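Local coordinates for protein glycosyl hydrolase family 10 (Bacteroides intestinalis DSM 17393, PDB 4QPW) that binds xylo-oligosaccharides with this carbohydrate-binding module, one domain of a longer modular enzyme that probably hydrolyses glycosidic bonds in xylan, at residues G32-D35 / L40-K43; Q55-D60 / G89-R94; G97-N102 / K106-S111; Y70-M75 / L84-G89. One frame throughout, in Å; residues are numbered along the deposited sequence. Where two conformers were deposited one is given.

Contact 1 of 4, residues G32-D35 / L40-K43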
loop_
_atom_site.group_PDB
_atom_site.type_symbol
_atom_site.label_atom_id
_atom_site.label_comp_id
_atom_site.label_asym_id
_atom_site.label_seq_id
_atom_site.Cartn_x
_atom_site.Cartn_y
_atom_site.Cartn_z
ATOM N N GLY A 32 -7.624 1.072 9.005
ATOM C CA GLY A 32 -8.208 -0.215 9.357
ATOM C C GLY A 32 -9.174 -0.686 8.297
ATOM O O GLY A 32 -9.272 -0.071 7.222
ATOM N N LYS A 33 -9.881 -1.735 8.594
ATOM C CA LYS A 33 -10.787 -2.301 7.615
ATOM C C LYS A 33 -12.080 -1.641 7.521
ATOM O O LYS A 33 -12.699 -1.289 8.609
ATOM C CB LYS A 33 -11.079 -3.743 7.983
ATOM C CG LYS A 33 -10.109 -4.656 7.476
ATOM C CD LYS A 33 -10.086 -4.856 5.944
ATOM C CE LYS A 33 -11.362 -5.202 5.270
ATOM N NZ LYS A 33 -11.856 -6.606 5.526
ATOM N N ASN A 34 -12.606 -1.431 6.342
ATOM C CA ASN A 34 -14.002 -1.035 6.077
ATOM C C ASN A 34 -14.671 -2.320 5.639
ATOM O O ASN A 34 -14.478 -2.867 4.536
ATOM C CB ASN A 34 -14.079 0.026 5.016
ATOM C CG ASN A 34 -15.504 0.403 4.574
ATOM O OD1 ASN A 34 -16.406 -0.383 4.698
ATOM N ND2 ASN A 34 -15.643 1.604 4.126
ATOM N N ASP A 35 -15.487 -2.878 6.511
ATOM C CA ASP A 35 -16.095 -4.194 6.286
ATOM C C ASP A 35 -17.356 -4.086 5.390
ATOM O O ASP A 35 -17.853 -5.108 4.948
ATOM C CB ASP A 35 -16.430 -4.990 7.572
ATOM C CG ASP A 35 -15.176 -5.584 8.268
ATOM O OD1 ASP A 35 -14.072 -5.684 7.684
ATOM O OD2 ASP A 35 -15.294 -5.930 9.482
ATOM N N LEU A 40 -9.145 -2.279 2.886
ATOM C CA LEU A 40 -8.357 -1.478 3.812
ATOM C C LEU A 40 -8.681 -0.015 3.570
ATOM O O LEU A 40 -8.775 0.404 2.401
ATOM C CB LEU A 40 -6.879 -1.789 3.612
ATOM C CG LEU A 40 -5.890 -1.039 4.431
ATOM C CD1 LEU A 40 -6.067 -1.231 5.935
ATOM C CD2 LEU A 40 -4.488 -1.400 4.046
ATOM N N GLU A 41 -8.814 0.806 4.596
ATOM C CA GLU A 41 -9.168 2.203 4.457
ATOM C C GLU A 41 -8.258 3.070 5.316
ATOM O O GLU A 41 -8.047 2.800 6.497
ATOM C CB GLU A 41 -10.634 2.374 4.848
ATOM C CG GLU A 41 -11.186 3.775 4.714
ATOM C CD GLU A 41 -12.729 3.846 4.724
ATOM O OE1 GLU A 41 -13.202 4.527 5.691
ATOM O OE2 GLU A 41 -13.405 3.385 3.860
ATOM N N ILE A 42 -7.763 4.124 4.718
ATOM C CA ILE A 42 -6.887 5.124 5.384
ATOM C C ILE A 42 -7.639 6.464 5.241
ATOM O O ILE A 42 -7.792 6.986 4.100
ATOM C CB ILE A 42 -5.514 5.192 4.814
ATOM C CG1 ILE A 42 -4.860 3.773 4.866
ATOM C CG2 ILE A 42 -4.682 6.260 5.525
ATOM C CD1 ILE A 42 -4.937 2.996 3.551
ATOM N N LYS A 43 -8.140 7.003 6.354
ATOM C CA LYS A 43 -8.921 8.241 6.330
ATOM C C LYS A 43 -8.225 9.332 7.077
ATOM O O LYS A 43 -7.801 9.133 8.218
ATOM C CB LYS A 43 -10.249 8.017 6.948
ATOM C CG LYS A 43 -11.210 7.281 6.183
ATOM C CD LYS A 43 -12.616 7.548 6.771
ATOM C CE LYS A 43 -12.820 9.041 6.907
ATOM N NZ LYS A 43 -14.187 9.472 6.514
#

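Contact 2 of 4, residues Q55-D60 / G89-R94. With XYP (beta-D-xylopyranose), chain B; XYP (beta-D-xylopyranose), chain C; XYP (beta-D-xylopyranose), chain D.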
loop_
_atom_site.group_PDB
_atom_site.type_symbol
_atom_site.label_atom_id
_atom_site.label_comp_id
_atom_site.label_asym_id
_atom_site.label_seq_id
_atom_site.Cartn_x
_atom_site.Cartn_y
_atom_site.Cartn_z
ATOM N N GLN A 55 2.171 6.126 7.522
ATOM C CA GLN A 55 2.848 4.997 6.799
ATOM C C GLN A 55 2.372 3.695 7.333
ATOM O O GLN A 55 2.023 3.559 8.528
ATOM C CB GLN A 55 4.364 5.147 6.863
ATOM C CG GLN A 55 4.938 5.054 8.276
ATOM C CD GLN A 55 6.439 5.141 8.305
ATOM O OE1 GLN A 55 7.138 4.763 7.362
ATOM N NE2 GLN A 55 6.978 5.702 9.400
ATOM N N TYR A 56 2.281 2.689 6.438
ATOM C CA TYR A 56 1.611 1.456 6.793
ATOM C C TYR A 56 2.051 0.381 5.823
ATOM O O TYR A 56 2.187 0.632 4.619
ATOM C CB TYR A 56 0.074 1.661 6.795
ATOM C CG TYR A 56 -0.498 2.461 5.667
ATOM C CD1 TYR A 56 -0.508 3.881 5.720
ATOM C CD2 TYR A 56 -1.002 1.900 4.512
ATOM C CE1 TYR A 56 -0.901 4.656 4.680
ATOM C CE2 TYR A 56 -1.453 2.641 3.490
ATOM C CZ TYR A 56 -1.403 4.036 3.530
ATOM O OH TYR A 56 -1.899 4.777 2.478
ATOM N N HIS A 57 2.182 -0.825 6.332
ATOM C CA HIS A 57 2.407 -1.966 5.415
ATOM C C HIS A 57 1.077 -2.385 4.883
ATOM O O HIS A 57 0.074 -2.561 5.616
ATOM C CB HIS A 57 3.018 -3.149 6.157
ATOM C CG HIS A 57 4.418 -2.910 6.648
ATOM N ND1 HIS A 57 5.075 -3.894 7.372
ATOM C CD2 HIS A 57 5.258 -1.840 6.531
ATOM C CE1 HIS A 57 6.271 -3.419 7.703
ATOM N NE2 HIS A 57 6.410 -2.195 7.229
ATOM N N THR A 58 1.005 -2.614 3.572
ATOM C CA THR A 58 -0.207 -3.165 2.931
ATOM C C THR A 58 -0.061 -4.610 2.558
ATOM O O THR A 58 -1.074 -5.270 2.168
ATOM C CB THR A 58 -0.593 -2.298 1.720
ATOM O OG1 THR A 58 0.500 -2.229 0.814
ATOM C CG2 THR A 58 -1.044 -0.941 2.102
ATOM N N ALA A 59 1.122 -5.176 2.725
ATOM C CA ALA A 59 1.461 -6.590 2.528
ATOM C C ALA A 59 2.798 -6.798 3.262
ATOM O O ALA A 59 3.533 -5.834 3.512
ATOM C CB ALA A 59 1.616 -6.945 1.048
ATOM N N ASP A 60 3.107 -8.049 3.570
ATOM C CA ASP A 60 4.315 -8.365 4.368
ATOM C C ASP A 60 4.695 -9.788 4.088
ATOM O O ASP A 60 3.997 -10.525 3.357
ATOM C CB ASP A 60 3.911 -8.177 5.877
ATOM C CG ASP A 60 5.046 -8.108 6.842
ATOM O OD1 ASP A 60 6.178 -8.113 6.458
ATOM O OD2 ASP A 60 4.648 -8.145 8.076
ATOM N N GLY A 89 10.125 -4.135 -0.331
ATOM C CA GLY A 89 11.394 -4.647 0.215
ATOM C C GLY A 89 11.398 -4.554 1.712
ATOM O O GLY A 89 10.473 -4.100 2.347
ATOM N N PRO A 90 12.511 -5.038 2.319
ATOM C CA PRO A 90 12.707 -4.992 3.731
ATOM C C PRO A 90 13.046 -3.550 4.210
ATOM O O PRO A 90 13.199 -2.660 3.457
ATOM C CB PRO A 90 13.840 -6.002 3.952
ATOM C CG PRO A 90 14.679 -5.822 2.697
ATOM C CD PRO A 90 13.669 -5.618 1.594
ATOM N N TRP A 91 13.180 -3.459 5.547
ATOM C CA TRP A 91 13.481 -2.165 6.144
ATOM C C TRP A 91 14.845 -1.556 5.631
ATOM O O TRP A 91 14.951 -0.357 5.546
ATOM C CB TRP A 91 13.558 -2.283 7.688
ATOM C CG TRP A 91 12.242 -2.612 8.323
ATOM C CD1 TRP A 91 11.863 -3.769 8.873
ATOM C CD2 TRP A 91 11.171 -1.700 8.505
ATOM N NE1 TRP A 91 10.550 -3.644 9.320
ATOM C CE2 TRP A 91 10.121 -2.410 9.129
ATOM C CE3 TRP A 91 11.000 -0.388 8.219
ATOM C CZ2 TRP A 91 8.896 -1.804 9.514
ATOM C CZ3 TRP A 91 9.714 0.169 8.516
ATOM C CH2 TRP A 91 8.718 -0.594 9.163
ATOM N N SER A 92 15.738 -2.406 5.200
ATOM C CA SER A 92 17.036 -1.867 4.717
ATOM C C SER A 92 16.965 -1.176 3.440
ATOM O O SER A 92 17.874 -0.328 3.125
ATOM C CB SER A 92 18.025 -3.039 4.635
ATOM O OG SER A 92 17.740 -3.982 3.722
ATOM N N GLY A 93 16.025 -1.486 2.531
ATOM C CA GLY A 93 16.052 -0.923 1.233
ATOM C C GLY A 93 14.952 -1.552 0.348
ATOM O O GLY A 93 14.725 -2.755 0.454
ATOM N N ARG A 94 14.415 -0.764 -0.525
ATOM C CA ARG A 94 13.191 -1.193 -1.336
ATOM C C ARG A 94 13.268 -0.735 -2.727
ATOM O O ARG A 94 13.911 0.303 -3.054
ATOM C CB ARG A 94 11.910 -0.682 -0.613
ATOM C CG ARG A 94 11.844 -0.957 0.854
ATOM C CD ARG A 94 10.423 -0.800 1.392
ATOM N NE ARG A 94 10.308 -0.920 2.852
ATOM C CZ ARG A 94 10.591 0.092 3.706
ATOM N NH1 ARG A 94 10.942 1.261 3.253
ATOM N NH2 ARG A 94 10.511 -0.119 4.977
HETATM O O1 XYP B . 11.560 -4.275 12.880
HETATM C C1 XYP B . 11.626 -2.893 13.108
HETATM C C2 XYP B . 12.754 -2.257 12.292
HETATM C C3 XYP B . 12.715 -0.776 12.585
HETATM C C4 XYP B . 11.337 -0.274 12.165
HETATM C C5 XYP B . 10.308 -0.886 13.050
HETATM O O2 XYP B . 14.112 -2.717 12.554
HETATM O O3 XYP B . 13.641 -0.069 11.783
HETATM O O4 XYP B . 11.185 1.167 12.657
HETATM O O5 XYP B . 10.359 -2.353 12.741
HETATM C C1 XYP C . 10.649 2.074 11.697
HETATM C C2 XYP C . 10.183 3.279 12.555
HETATM C C3 XYP C . 9.713 4.321 11.565
HETATM C C4 XYP C . 10.672 4.575 10.457
HETATM C C5 XYP C . 11.058 3.283 9.764
HETATM O O2 XYP C . 9.169 2.945 13.491
HETATM O O3 XYP C . 9.404 5.579 12.242
HETATM O O4 XYP C . 10.046 5.423 9.467
HETATM O O5 XYP C . 11.601 2.365 10.739
HETATM C C1 XYP D . 10.908 5.915 8.489
HETATM C C2 XYP D . 10.130 6.101 7.217
HETATM C C3 XYP D . 10.976 6.749 6.132
HETATM C C4 XYP D . 11.579 8.059 6.703
HETATM C C5 XYP D . 12.227 7.773 8.006
HETATM O O2 XYP D . 9.689 4.835 6.724
HETATM O O3 XYP D . 10.141 7.007 4.965
HETATM O O4 XYP D . 12.486 8.557 5.711
HETATM O O5 XYP D . 11.321 7.255 8.959
#

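Contact 3 of 4, residues G97-N102 / K106-S111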
loop_
_atom_site.group_PDB
_atom_site.type_symbol
_atom_site.label_atom_id
_atom_site.label_comp_id
_atom_site.label_asym_id
_atom_site.label_seq_id
_atom_site.Cartn_x
_atom_site.Cartn_y
_atom_site.Cartn_z
ATOM N N GLY A 97 8.252 3.389 -5.864
ATOM C CA GLY A 97 7.432 3.973 -6.877
ATOM C C GLY A 97 6.217 4.636 -6.303
ATOM O O GLY A 97 6.160 4.866 -5.094
ATOM N N SER A 98 5.301 5.025 -7.134
ATOM C CA SER A 98 4.089 5.659 -6.691
ATOM C C SER A 98 2.930 5.359 -7.608
ATOM O O SER A 98 3.167 5.043 -8.823
ATOM C CB SER A 98 4.234 7.136 -6.525
ATOM O OG SER A 98 4.407 7.699 -7.789
ATOM N N PHE A 99 1.711 5.423 -7.110
ATOM C CA PHE A 99 0.506 5.317 -7.896
ATOM C C PHE A 99 -0.353 6.579 -7.712
ATOM O O PHE A 99 -0.577 7.051 -6.588
ATOM C CB PHE A 99 -0.335 4.068 -7.516
ATOM C CG PHE A 99 0.309 2.717 -7.705
ATOM C CD1 PHE A 99 1.014 2.400 -8.845
ATOM C CD2 PHE A 99 0.178 1.721 -6.737
ATOM C CE1 PHE A 99 1.570 1.157 -9.036
ATOM C CE2 PHE A 99 0.711 0.485 -6.951
ATOM C CZ PHE A 99 1.370 0.179 -8.091
ATOM N N SER A 100 -0.882 7.067 -8.825
ATOM C CA SER A 100 -1.802 8.235 -8.814
ATOM C C SER A 100 -3.226 7.744 -9.035
ATOM O O SER A 100 -3.547 7.306 -10.155
ATOM C CB SER A 100 -1.400 9.229 -9.934
ATOM O OG SER A 100 -0.103 9.751 -9.577
ATOM N N PHE A 101 -3.974 7.701 -7.973
ATOM C CA PHE A 101 -5.297 7.126 -7.920
ATOM C C PHE A 101 -6.363 8.138 -8.189
ATOM O O PHE A 101 -6.068 9.373 -8.147
ATOM C CB PHE A 101 -5.469 6.355 -6.602
ATOM C CG PHE A 101 -5.310 7.204 -5.369
ATOM C CD1 PHE A 101 -6.287 8.101 -4.949
ATOM C CD2 PHE A 101 -4.162 7.159 -4.630
ATOM C CE1 PHE A 101 -6.121 8.929 -3.837
ATOM C CE2 PHE A 101 -3.976 7.954 -3.523
ATOM C CZ PHE A 101 -4.947 8.833 -3.107
ATOM N N ASN A 102 -7.543 7.662 -8.409
ATOM C CA ASN A 102 -8.707 8.550 -8.643
ATOM C C ASN A 102 -9.871 7.967 -7.978
ATOM O O ASN A 102 -9.787 7.080 -7.053
ATOM C CB ASN A 102 -8.877 8.827 -10.166
ATOM C CG ASN A 102 -9.400 7.677 -10.915
ATOM O OD1 ASN A 102 -9.705 6.627 -10.405
ATOM N ND2 ASN A 102 -9.641 7.905 -12.239
ATOM N N LYS A 106 -9.507 0.891 -9.648
ATOM C CA LYS A 106 -8.600 0.537 -10.727
ATOM C C LYS A 106 -7.467 -0.287 -10.141
ATOM O O LYS A 106 -7.116 -0.129 -8.980
ATOM C CB LYS A 106 -8.006 1.775 -11.428
ATOM C CG LYS A 106 -9.143 2.553 -12.168
ATOM C CD LYS A 106 -8.746 3.922 -12.663
ATOM C CE LYS A 106 -7.502 4.038 -13.432
ATOM N NZ LYS A 106 -7.345 5.541 -13.794
ATOM N N GLU A 107 -6.879 -1.151 -10.981
ATOM C CA GLU A 107 -5.675 -1.870 -10.618
ATOM C C GLU A 107 -4.480 -1.141 -11.135
ATOM O O GLU A 107 -4.494 -0.679 -12.313
ATOM C CB GLU A 107 -5.692 -3.308 -11.171
ATOM C CG GLU A 107 -4.594 -4.171 -10.572
ATOM C CD GLU A 107 -4.605 -5.559 -11.165
ATOM O OE1 GLU A 107 -4.128 -5.705 -12.323
ATOM O OE2 GLU A 107 -5.104 -6.514 -10.519
ATOM N N TYR A 108 -3.464 -0.965 -10.332
ATOM C CA TYR A 108 -2.202 -0.370 -10.685
ATOM C C TYR A 108 -1.126 -1.410 -10.658
ATOM O O TYR A 108 -1.129 -2.283 -9.730
ATOM C CB TYR A 108 -1.891 0.797 -9.705
ATOM C CG TYR A 108 -2.945 1.879 -9.722
ATOM C CD1 TYR A 108 -2.790 2.969 -10.655
ATOM C CD2 TYR A 108 -4.107 1.778 -9.052
ATOM C CE1 TYR A 108 -3.755 3.930 -10.817
ATOM C CE2 TYR A 108 -5.087 2.754 -9.168
ATOM C CZ TYR A 108 -4.894 3.817 -10.072
ATOM O OH TYR A 108 -5.907 4.773 -10.222
ATOM N N GLU A 109 -0.192 -1.394 -11.582
ATOM C CA GLU A 109 0.902 -2.321 -11.600
ATOM C C GLU A 109 2.223 -1.623 -11.667
ATOM O O GLU A 109 2.388 -0.590 -12.352
ATOM C CB GLU A 109 0.683 -3.570 -12.541
ATOM C CG GLU A 109 0.645 -3.354 -14.039
ATOM C CD GLU A 109 0.463 -4.656 -14.833
ATOM O OE1 GLU A 109 1.426 -4.801 -15.631
ATOM O OE2 GLU A 109 -0.544 -5.431 -14.679
ATOM N N PHE A 110 3.217 -2.162 -10.991
ATOM C CA PHE A 110 4.642 -1.634 -10.932
ATOM C C PHE A 110 5.538 -2.779 -11.142
ATOM O O PHE A 110 5.628 -3.691 -10.309
ATOM C CB PHE A 110 4.802 -1.025 -9.530
ATOM C CG PHE A 110 6.246 -0.716 -9.071
ATOM C CD1 PHE A 110 6.926 0.388 -9.574
ATOM C CD2 PHE A 110 6.859 -1.477 -8.088
ATOM C CE1 PHE A 110 8.256 0.662 -9.143
ATOM C CE2 PHE A 110 8.138 -1.156 -7.633
ATOM C CZ PHE A 110 8.759 -0.106 -8.155
ATOM N N SER A 111 6.272 -2.786 -12.255
ATOM C CA SER A 111 7.275 -3.754 -12.496
ATOM C C SER A 111 8.610 -3.418 -11.843
ATOM O O SER A 111 8.996 -2.224 -11.878
ATOM C CB SER A 111 7.519 -3.889 -14.028
ATOM O OG SER A 111 6.386 -4.477 -14.669
HETATM O O HOH W 1 -6.109 7.268 -11.754
HETATM O O HOH W 2 -8.064 4.719 -8.632
HETATM O O HOH W 3 -10.045 6.584 -15.041
#

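Contact 4 of 4, residues Y70-M75 / L84-G89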
loop_
_atom_site.group_PDB
_atom_site.type_symbol
_atom_site.label_atom_id
_atom_site.label_comp_id
_atom_site.label_asym_id
_atom_site.label_seq_id
_atom_site.Cartn_x
_atom_site.Cartn_y
_atom_site.Cartn_z
ATOM N N TYR A 70 9.510 -8.920 -10.829
ATOM C CA TYR A 70 8.114 -9.107 -10.364
ATOM C C TYR A 70 7.316 -7.951 -10.751
ATOM O O TYR A 70 7.802 -6.907 -11.201
ATOM C CB TYR A 70 8.090 -9.223 -8.790
ATOM C CG TYR A 70 8.951 -10.311 -8.227
ATOM C CD1 TYR A 70 8.506 -11.589 -8.069
ATOM C CD2 TYR A 70 10.297 -10.040 -7.807
ATOM C CE1 TYR A 70 9.267 -12.586 -7.521
ATOM C CE2 TYR A 70 11.058 -11.016 -7.303
ATOM C CZ TYR A 70 10.567 -12.292 -7.146
ATOM O OH TYR A 70 11.386 -13.254 -6.579
ATOM N N LYS A 71 5.972 -8.060 -10.543
ATOM C CA LYS A 71 5.096 -6.909 -10.481
ATOM C C LYS A 71 4.453 -6.794 -9.118
ATOM O O LYS A 71 4.103 -7.833 -8.500
ATOM C CB LYS A 71 3.908 -7.016 -11.469
ATOM C CG LYS A 71 4.325 -7.003 -12.917
ATOM C CD LYS A 71 3.113 -7.187 -13.826
ATOM C CE LYS A 71 3.511 -7.272 -15.303
ATOM N NZ LYS A 71 2.287 -7.407 -16.190
ATOM N N LEU A 72 4.307 -5.597 -8.630
ATOM C CA LEU A 72 3.373 -5.279 -7.566
ATOM C C LEU A 72 2.032 -4.880 -8.221
ATOM O O LEU A 72 2.048 -4.006 -9.143
ATOM C CB LEU A 72 3.894 -4.091 -6.758
ATOM C CG LEU A 72 2.964 -3.431 -5.788
ATOM C CD1 LEU A 72 2.594 -4.330 -4.619
ATOM C CD2 LEU A 72 3.549 -2.088 -5.283
ATOM N N LYS A 73 0.947 -5.459 -7.813
ATOM C CA LYS A 73 -0.405 -5.075 -8.254
ATOM C C LYS A 73 -1.173 -4.613 -7.082
ATOM O O LYS A 73 -1.203 -5.307 -6.019
ATOM C CB LYS A 73 -1.137 -6.179 -8.966
ATOM C CG LYS A 73 -0.431 -6.698 -10.189
ATOM C CD LYS A 73 -1.248 -7.686 -11.017
ATOM C CE LYS A 73 -0.503 -8.092 -12.297
ATOM N NZ LYS A 73 -1.308 -8.965 -13.157
ATOM N N MET A 74 -1.839 -3.458 -7.148
ATOM C CA MET A 74 -2.695 -2.971 -6.076
ATOM C C MET A 74 -3.940 -2.382 -6.631
ATOM O O MET A 74 -3.821 -1.566 -7.597
ATOM C CB MET A 74 -1.926 -1.932 -5.311
ATOM C CG MET A 74 -2.523 -1.481 -4.009
ATOM S SD MET A 74 -1.693 -0.093 -3.194
ATOM C CE MET A 74 0.119 -0.913 -3.617
ATOM N N MET A 75 -5.072 -2.714 -6.103
ATOM C CA MET A 75 -6.335 -2.052 -6.498
ATOM C C MET A 75 -6.653 -0.979 -5.472
ATOM O O MET A 75 -6.756 -1.270 -4.259
ATOM C CB MET A 75 -7.434 -3.048 -6.679
ATOM C CG MET A 75 -8.780 -2.361 -6.898
ATOM S SD MET A 75 -10.076 -3.313 -7.723
ATOM C CE MET A 75 -11.346 -3.363 -6.516
ATOM N N LEU A 84 -0.203 7.803 -3.893
ATOM C CA LEU A 84 0.195 6.730 -2.922
ATOM C C LEU A 84 1.728 6.512 -3.150
ATOM O O LEU A 84 2.012 6.141 -4.298
ATOM C CB LEU A 84 -0.755 5.427 -3.164
ATOM C CG LEU A 84 -0.804 4.497 -2.121
ATOM C CD1 LEU A 84 -1.447 5.052 -0.851
ATOM C CD2 LEU A 84 -1.575 3.256 -2.550
ATOM N N ASN A 85 2.637 6.719 -2.279
ATOM C CA ASN A 85 4.008 6.313 -2.436
ATOM C C ASN A 85 4.237 4.944 -1.846
ATOM O O ASN A 85 3.573 4.599 -0.817
ATOM C CB ASN A 85 4.948 7.308 -1.762
ATOM C CG ASN A 85 4.867 8.649 -2.461
ATOM O OD1 ASN A 85 4.018 9.468 -2.096
ATOM N ND2 ASN A 85 5.488 8.764 -3.537
ATOM N N PHE A 86 5.089 4.122 -2.405
ATOM C CA PHE A 86 5.363 2.792 -1.896
ATOM C C PHE A 86 6.743 2.401 -2.060
ATOM O O PHE A 86 7.486 2.969 -2.955
ATOM C CB PHE A 86 4.359 1.766 -2.485
ATOM C CG PHE A 86 4.475 1.628 -3.953
ATOM C CD1 PHE A 86 5.502 0.984 -4.523
ATOM C CD2 PHE A 86 3.551 2.256 -4.760
ATOM C CE1 PHE A 86 5.651 0.926 -5.890
ATOM C CE2 PHE A 86 3.707 2.207 -6.144
ATOM C CZ PHE A 86 4.734 1.547 -6.662
ATOM N N GLY A 87 7.184 1.390 -1.333
ATOM C CA GLY A 87 8.413 0.671 -1.602
ATOM C C GLY A 87 8.206 -0.786 -1.346
ATOM O O GLY A 87 7.492 -1.139 -0.363
ATOM N N VAL A 88 8.774 -1.644 -2.143
ATOM C CA VAL A 88 8.664 -3.083 -1.966
ATOM C C VAL A 88 10.005 -3.650 -1.520
ATOM O O VAL A 88 11.029 -3.550 -2.316
ATOM C CB VAL A 88 8.230 -3.809 -3.265
ATOM C CG1 VAL A 88 7.998 -5.257 -2.993
ATOM C CG2 VAL A 88 6.978 -3.162 -3.850
ATOM N N GLY A 89 10.125 -4.135 -0.331
ATOM C CA GLY A 89 11.394 -4.647 0.215
ATOM C C GLY A 89 11.398 -4.554 1.712
ATOM O O GLY A 89 10.473 -4.100 2.347
#

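Contact 1 of 4, residues G32-D35 / L40-K43
Asn34 reaches over to Glu41 with its amide, and ND2 gives OE2 an almost perfectly straight hydrogen bond of 2.9 Å (177° at the hydrogen). The acceptor lies in the amide plane of Asn34, yet the donor stands above the carboxylate plane, and the two flat groups are turned 77° against each other. Both side chains leave with CG anti to the backbone N (chi1 174° for Asn34), which lets them slant across each other above the paired backbones. Glu41 OE2 has a second partner in Gln133 NE2, while Asn34 OD1 turns back to the amide of Glu37, so the amide of Asn34 is held at both ends.

Below them the main chains make a reciprocal pair of bonds: Glu41 N to Gly32 O at 2.8 Å and Gly32 N to Glu41 O at 3.1 Å. Packing is modest. Leu40 CD1 lies 3.6 Å from Gly32 O, and the bent chain of Lys33 passes Leu40 N before its NZ hydrogen-bonds to Ala13 O and Tyr10 O and forms a salt bridge with Asp35 OD1.

This is the beta hairpin of strands 33-34 and 39-44, entered at the corner the chain turns at Gly32; the other side of strand 39-44 pairs antiparallel with strand 130-141.

Contact 2 of 4, residues Q55-D60 / G89-R94
His57 and Trp91 meet beside the xylan-binding face of this beta-sandwich carbohydrate-binding module, where a strand of the five-stranded sheet faces the loop between strands 82-89 and 95-101. His57 NE2 approaches Trp91 CZ2 at 3.4 Å and CH2 equally closely; the ring planes are inclined at 44°, neither stacked nor perpendicular. Trp91 CZ2 lies at the edge of the imidazole, near its plane.

The indole presents a face to xylose B, whose C4 lies 3.7 Å above the ring plane, over its centre. Xylose C comes in obliquely, its C5 3.6 Å from Trp91 CZ3. Gln55 grips the chain further along with both ends of its amide. OE1 accepts from O2 of xylose D at 2.6 Å, while NE2 donates at 3.1 Å to O4 of xylose C, the glycosidic oxygen joining it to xylose D. With CG set between its backbone N and carbonyl carbon (chi1 64°) and the rest extended, the amide projects straight out to that linkage.

Behind this first shell, His120 stacks on His57 and Trp18 meets Trp91 edge-to-face, so both rings are wedged among aromatics. A type I turn from Pro90 to Gly93, closed by Gly93 N to Pro90 O at 3.2 Å, carries the tryptophan. Arg94 runs back toward Gly89: NE makes a weak bond to Gly89 O, NH2 bonds to His120 NE2, and the guanidinium edge points in plane at the indole, with NH2 3.3 Å from Trp91 CE3.

Contact 3 of 4, residues G97-N102 / K106-S111
Tyr108 plants its CB squarely on the ring of Phe99, a CH-pi contact 3.4 Å from the centroid and only 8° off the normal. From CB the side chain runs on past Phe99, which points the opposite way: CG is 3.9 Å from Phe99 CG, and the two rings are inclined at 34° without stacking. Farther out, CE1 comes to 3.4 Å from Ser100 O. The tip, OH, lies 3.3 Å from Phe101 CA and is held by two waters; one also donates to Ser100 O and accepts from Lys106 NZ, the other accepts from Asn102 N.

The two strands run antiparallel but share no direct backbone hydrogen bonds. Strand 95-101 is the edge of the five-stranded sheet and strand 106-113 belongs to the other sheet, so a short connection carries the chain from one sheet of the beta sandwich to the other, and side chains bridge the interval, with water at the Asn102 end.

The far end of the Phe99 ring, CZ, reaches Phe110 CB at 3.9 Å, while Met74 and Phe86 also touch this ring. With an alanine at Phe99, Tyr108 CB would probably lose the surface it rests on and a gap would open between the sheets beside Phe110. At the turn end, a third water links Asn102 ND2 to Lys106 NZ, whereas Asn102 OD1 turns to the amide of Glu104; at the other end of the contact Gly97 CA lies 4.1 Å from Phe110 CE1.

Contact 4 of 4, residues Y70-M75 / L84-G89
Leu72 sends CG out anti to its backbone N (chi1 168°), while Phe86 has CG between its own N and carbonyl carbon (chi1 64°), and the two side chains meet from opposite directions. The result is a methyl on an aromatic face: Leu72 CD2 sits 3.8 Å from the centroid of the Phe86 ring, displaced toward the CD1-CE1 rim, in a CH-pi contact. The same methyl also touches Val88 CG2 at 3.9 Å, off to one side of the ring.

This is the interior of the beta sandwich. Strand 70-75 lies in one sheet and strand 84-89 in the other, their directions 138° apart; with the axes 9.7 Å from each other at closest, only side chains bridge the interval. Phe86 is flanked further by Phe110, edge-to-face, and by Phe99. Cutting Phe86 back to an alanine would probably deprive Leu72 CD2 of its aromatic floor and leave a gap beside those two phenylalanines.

Two residues on from Leu72 and two before Phe86, Met74 SD approaches Leu84 CD2 at 3.4 Å, but Met74 has two conformers and this contact, which rests on one of them, is doubtful. Phe101 lies against the other side chain, Leu84.

In the fold
Along the chain contact 1 comes first, and contact 3 comes last; contact 4 falls entirely between the two halves of contact 2 except for Gly89, which both share. Contacts 3 and 4 are the closest pair, with centres 8 Å apart, and both span the two sheets: strands 69-78 and 106-113 are neighbours in one, 82-89 and 95-101 in the other. The Lys71-Glu109 salt bridge joins them. Contact 2, centred about 10 Å from contact 4, lies at the sugar-binding side of the five-stranded sheet, and Tyr56 OH touches Leu84 CD1 behind it. The centre of contact 1 is 18 to 19 Å from the other centres, yet Ile42 packs on Tyr56, so the packing of the hairpin reaches the strand that carries Gln55 and His57.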